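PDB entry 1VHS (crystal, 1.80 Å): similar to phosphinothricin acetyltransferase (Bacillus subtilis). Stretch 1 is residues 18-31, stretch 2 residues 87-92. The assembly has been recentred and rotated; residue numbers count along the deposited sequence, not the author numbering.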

# COMPACT_ATOMS: atom_id res chain seq x y z
N ALA A 18 -4.37 12.52 -3.94
CA ALA A 18 -5.40 12.45 -4.97
C ALA A 18 -5.66 11.00 -5.35
O ALA A 18 -6.82 10.58 -5.49
CB ALA A 18 -4.96 13.25 -6.20
N ILE A 19 -4.59 10.22 -5.53
CA ILE A 19 -4.73 8.81 -5.88
C ILE A 19 -5.45 8.09 -4.74
O ILE A 19 -6.34 7.28 -4.97
CB ILE A 19 -3.34 8.16 -6.11
CG1 ILE A 19 -2.76 8.68 -7.43
CG2 ILE A 19 -3.46 6.62 -6.12
CD1 ILE A 19 -1.36 8.20 -7.72
N TYR A 20 -5.05 8.41 -3.52
CA TYR A 20 -5.66 7.82 -2.33
C TYR A 20 -7.17 8.09 -2.36
O TYR A 20 -7.98 7.18 -2.19
CB TYR A 20 -5.04 8.44 -1.09
CG TYR A 20 -5.59 7.90 0.21
CD1 TYR A 20 -5.16 6.67 0.71
CD2 TYR A 20 -6.52 8.63 0.95
CE1 TYR A 20 -5.65 6.18 1.92
CE2 TYR A 20 -7.02 8.14 2.16
CZ TYR A 20 -6.57 6.92 2.63
OH TYR A 20 -7.06 6.44 3.82
N ASN A 21 -7.55 9.35 -2.58
CA ASN A 21 -8.96 9.72 -2.62
C ASN A 21 -9.75 9.10 -3.76
O ASN A 21 -10.96 8.86 -3.62
CB ASN A 21 -9.11 11.25 -2.69
CG ASN A 21 -8.76 11.92 -1.39
OD1 ASN A 21 -8.92 11.34 -0.31
ND2 ASN A 21 -8.30 13.17 -1.47
N SER A 22 -9.10 8.82 -4.88
CA SER A 22 -9.80 8.23 -6.00
C SER A 22 -10.27 6.81 -5.68
O SER A 22 -11.18 6.29 -6.33
CB SER A 22 -8.91 8.21 -7.24
OG SER A 22 -7.81 7.33 -7.06
N THR A 23 -9.66 6.19 -4.67
CA THR A 23 -10.02 4.83 -4.27
C THR A 23 -11.09 4.76 -3.17
O THR A 23 -11.67 3.70 -2.93
CB THR A 23 -8.79 4.05 -3.76
OG1 THR A 23 -8.42 4.54 -2.47
CG2 THR A 23 -7.62 4.21 -4.72
N ILE A 24 -11.34 5.88 -2.50
CA ILE A 24 -12.31 5.90 -1.41
C ILE A 24 -13.73 5.48 -1.80
O ILE A 24 -14.37 4.71 -1.07
CB ILE A 24 -12.37 7.30 -0.75
CG1 ILE A 24 -11.01 7.62 -0.11
CG2 ILE A 24 -13.48 7.35 0.29
CD1 ILE A 24 -10.95 8.96 0.59
N ALA A 25 -14.21 5.96 -2.94
CA ALA A 25 -15.55 5.64 -3.42
C ALA A 25 -15.85 4.15 -3.48
O ALA A 25 -16.89 3.69 -3.00
CB ALA A 25 -15.78 6.27 -4.79
N SER A 26 -14.94 3.38 -4.08
CA SER A 26 -15.13 1.94 -4.22
C SER A 26 -15.10 1.21 -2.88
O SER A 26 -15.52 0.05 -2.81
CB SER A 26 -14.06 1.35 -5.14
OG SER A 26 -12.77 1.45 -4.54
N ARG A 27 -14.61 1.88 -1.84
CA ARG A 27 -14.51 1.28 -0.52
C ARG A 27 -13.98 -0.14 -0.63
O ARG A 27 -14.57 -1.09 -0.10
CB ARG A 27 -15.87 1.30 0.19
CG ARG A 27 -16.30 2.69 0.62
CD ARG A 27 -17.62 2.69 1.36
NE ARG A 27 -17.92 4.00 1.93
CZ ARG A 27 -18.07 5.11 1.22
NH1 ARG A 27 -17.95 5.09 -0.10
NH2 ARG A 27 -18.34 6.25 1.84
N MSE A 28 -12.86 -0.28 -1.33
CA MSE A 28 -12.25 -1.58 -1.55
C MSE A 28 -10.84 -1.67 -0.97
O MSE A 28 -10.33 -2.77 -0.74
CB MSE A 28 -12.20 -1.88 -3.05
CG MSE A 28 -11.94 -3.33 -3.39
SE MSE A 28 -13.56 -4.39 -3.27
CE MSE A 28 -13.60 -5.06 -5.09
N VAL A 29 -10.21 -0.53 -0.72
CA VAL A 29 -8.84 -0.54 -0.21
C VAL A 29 -8.53 0.38 0.97
O VAL A 29 -7.62 0.11 1.74
CB VAL A 29 -7.84 -0.20 -1.34
N THR A 30 -9.29 1.47 1.11
CA THR A 30 -9.04 2.42 2.19
C THR A 30 -10.05 2.40 3.33
O THR A 30 -11.20 1.99 3.16
CB THR A 30 -8.94 3.86 1.65
OG1 THR A 30 -8.81 4.77 2.75
CG2 THR A 30 -10.17 4.21 0.84
N ALA A 31 -9.61 2.88 4.49
CA ALA A 31 -10.44 2.95 5.69
C ALA A 31 -11.14 4.29 5.84
O ALA A 31 -11.66 4.61 6.91
CB ALA A 31 -9.60 2.66 6.91
N ILE A 87 -0.09 -0.42 -1.33
CA ILE A 87 -0.04 -0.04 -2.73
C ILE A 87 -1.37 0.56 -3.19
O ILE A 87 -2.42 -0.06 -3.06
CB ILE A 87 0.28 -1.26 -3.62
CG1 ILE A 87 1.63 -1.86 -3.19
CG2 ILE A 87 0.30 -0.86 -5.09
CD1 ILE A 87 2.01 -3.14 -3.91
N TYR A 88 -1.31 1.78 -3.71
CA TYR A 88 -2.51 2.46 -4.21
C TYR A 88 -2.30 2.83 -5.67
O TYR A 88 -1.24 3.31 -6.06
CB TYR A 88 -2.82 3.72 -3.39
CG TYR A 88 -3.38 3.41 -2.03
CD1 TYR A 88 -2.55 3.03 -0.98
CD2 TYR A 88 -4.76 3.48 -1.79
CE1 TYR A 88 -3.08 2.71 0.28
CE2 TYR A 88 -5.30 3.17 -0.54
CZ TYR A 88 -4.45 2.79 0.49
OH TYR A 88 -4.97 2.47 1.73
N ILE A 89 -3.33 2.60 -6.47
CA ILE A 89 -3.29 2.88 -7.89
C ILE A 89 -4.40 3.86 -8.25
O ILE A 89 -5.52 3.75 -7.74
CB ILE A 89 -3.49 1.59 -8.70
CG1 ILE A 89 -2.50 0.52 -8.22
CG2 ILE A 89 -3.29 1.86 -10.19
CD1 ILE A 89 -2.73 -0.85 -8.83
N ASP A 90 -4.09 4.82 -9.11
CA ASP A 90 -5.10 5.79 -9.53
C ASP A 90 -6.28 5.00 -10.06
O ASP A 90 -6.14 4.17 -10.96
CB ASP A 90 -4.53 6.71 -10.62
CG ASP A 90 -5.51 7.80 -11.04
OD1 ASP A 90 -5.08 8.75 -11.72
OD2 ASP A 90 -6.70 7.69 -10.70
N GLU A 91 -7.46 5.25 -9.49
CA GLU A 91 -8.67 4.54 -9.90
C GLU A 91 -8.83 4.51 -11.42
O GLU A 91 -9.39 3.56 -11.97
CB GLU A 91 -9.90 5.19 -9.27
CG GLU A 91 -11.18 4.41 -9.50
CD GLU A 91 -11.13 3.00 -8.92
OE1 GLU A 91 -11.01 2.87 -7.68
OE2 GLU A 91 -11.19 2.03 -9.70
N ALA A 92 -8.32 5.53 -12.09
CA ALA A 92 -8.42 5.62 -13.55
C ALA A 92 -7.50 4.63 -14.26
O ALA A 92 -7.63 4.42 -15.47
CB ALA A 92 -8.12 7.04 -14.01
O HOH W 1 -13.08 4.58 -5.77

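This is a mainly apolar packing of a helix and the loop after it against the end of a strand and the residues that follow it, fastened by one direct hydrogen bond and one bridging water. Helix 18-24 crosses strand 87-89 at 80°, with a closest axis approach of 7.7 Å. Together the stretches bury 478 Å².

Tyr88 is the centre of the contact and has the largest covered area. Its CA-to-CB bond points toward stretch 1, and its broad ring can touch both helix and loop. Tyr20 lies over one face of that ring, with Tyr20 CD1 3.7 Å from Tyr88 CE2. The two ring planes meet at 50°, an oblique pairing. Thr23 OG1 and Thr30 CB sit at the ring edge. Tyr88 OH is 3.5 Å from Val29 O. The Val29 side chain is modelled only to CB.

Ile19 is buried and packs beside the strand end. Its CG2 is 4.0 Å from Tyr88 CB and 3.5 Å from Asp90 N, so a branched apolar side chain fills space against both side chain and backbone. Thr23 adds its methyl, with CG2 3.7 Å from Ile89 O. Thr23 OG1 donates to Tyr20 O at 2.7 Å, within the same stretch.

Ser22 makes the direct polar link. Glu91 N donates to Ser22 OG at 3.2 Å, nearly straight at 174°. Ser22 OG in turn donates to Ile19 O at 2.6 Å. A small hydroxyl suits this place because it can donate and accept at once.

Water 1 makes the second link. It donates to Ser22 O at 2.6 Å and to Glu91 OE1 at 3.3 Å, and accepts from Ser26 N at 2.8 Å. The long, exposed Glu91 side chain carries OE1 to this water.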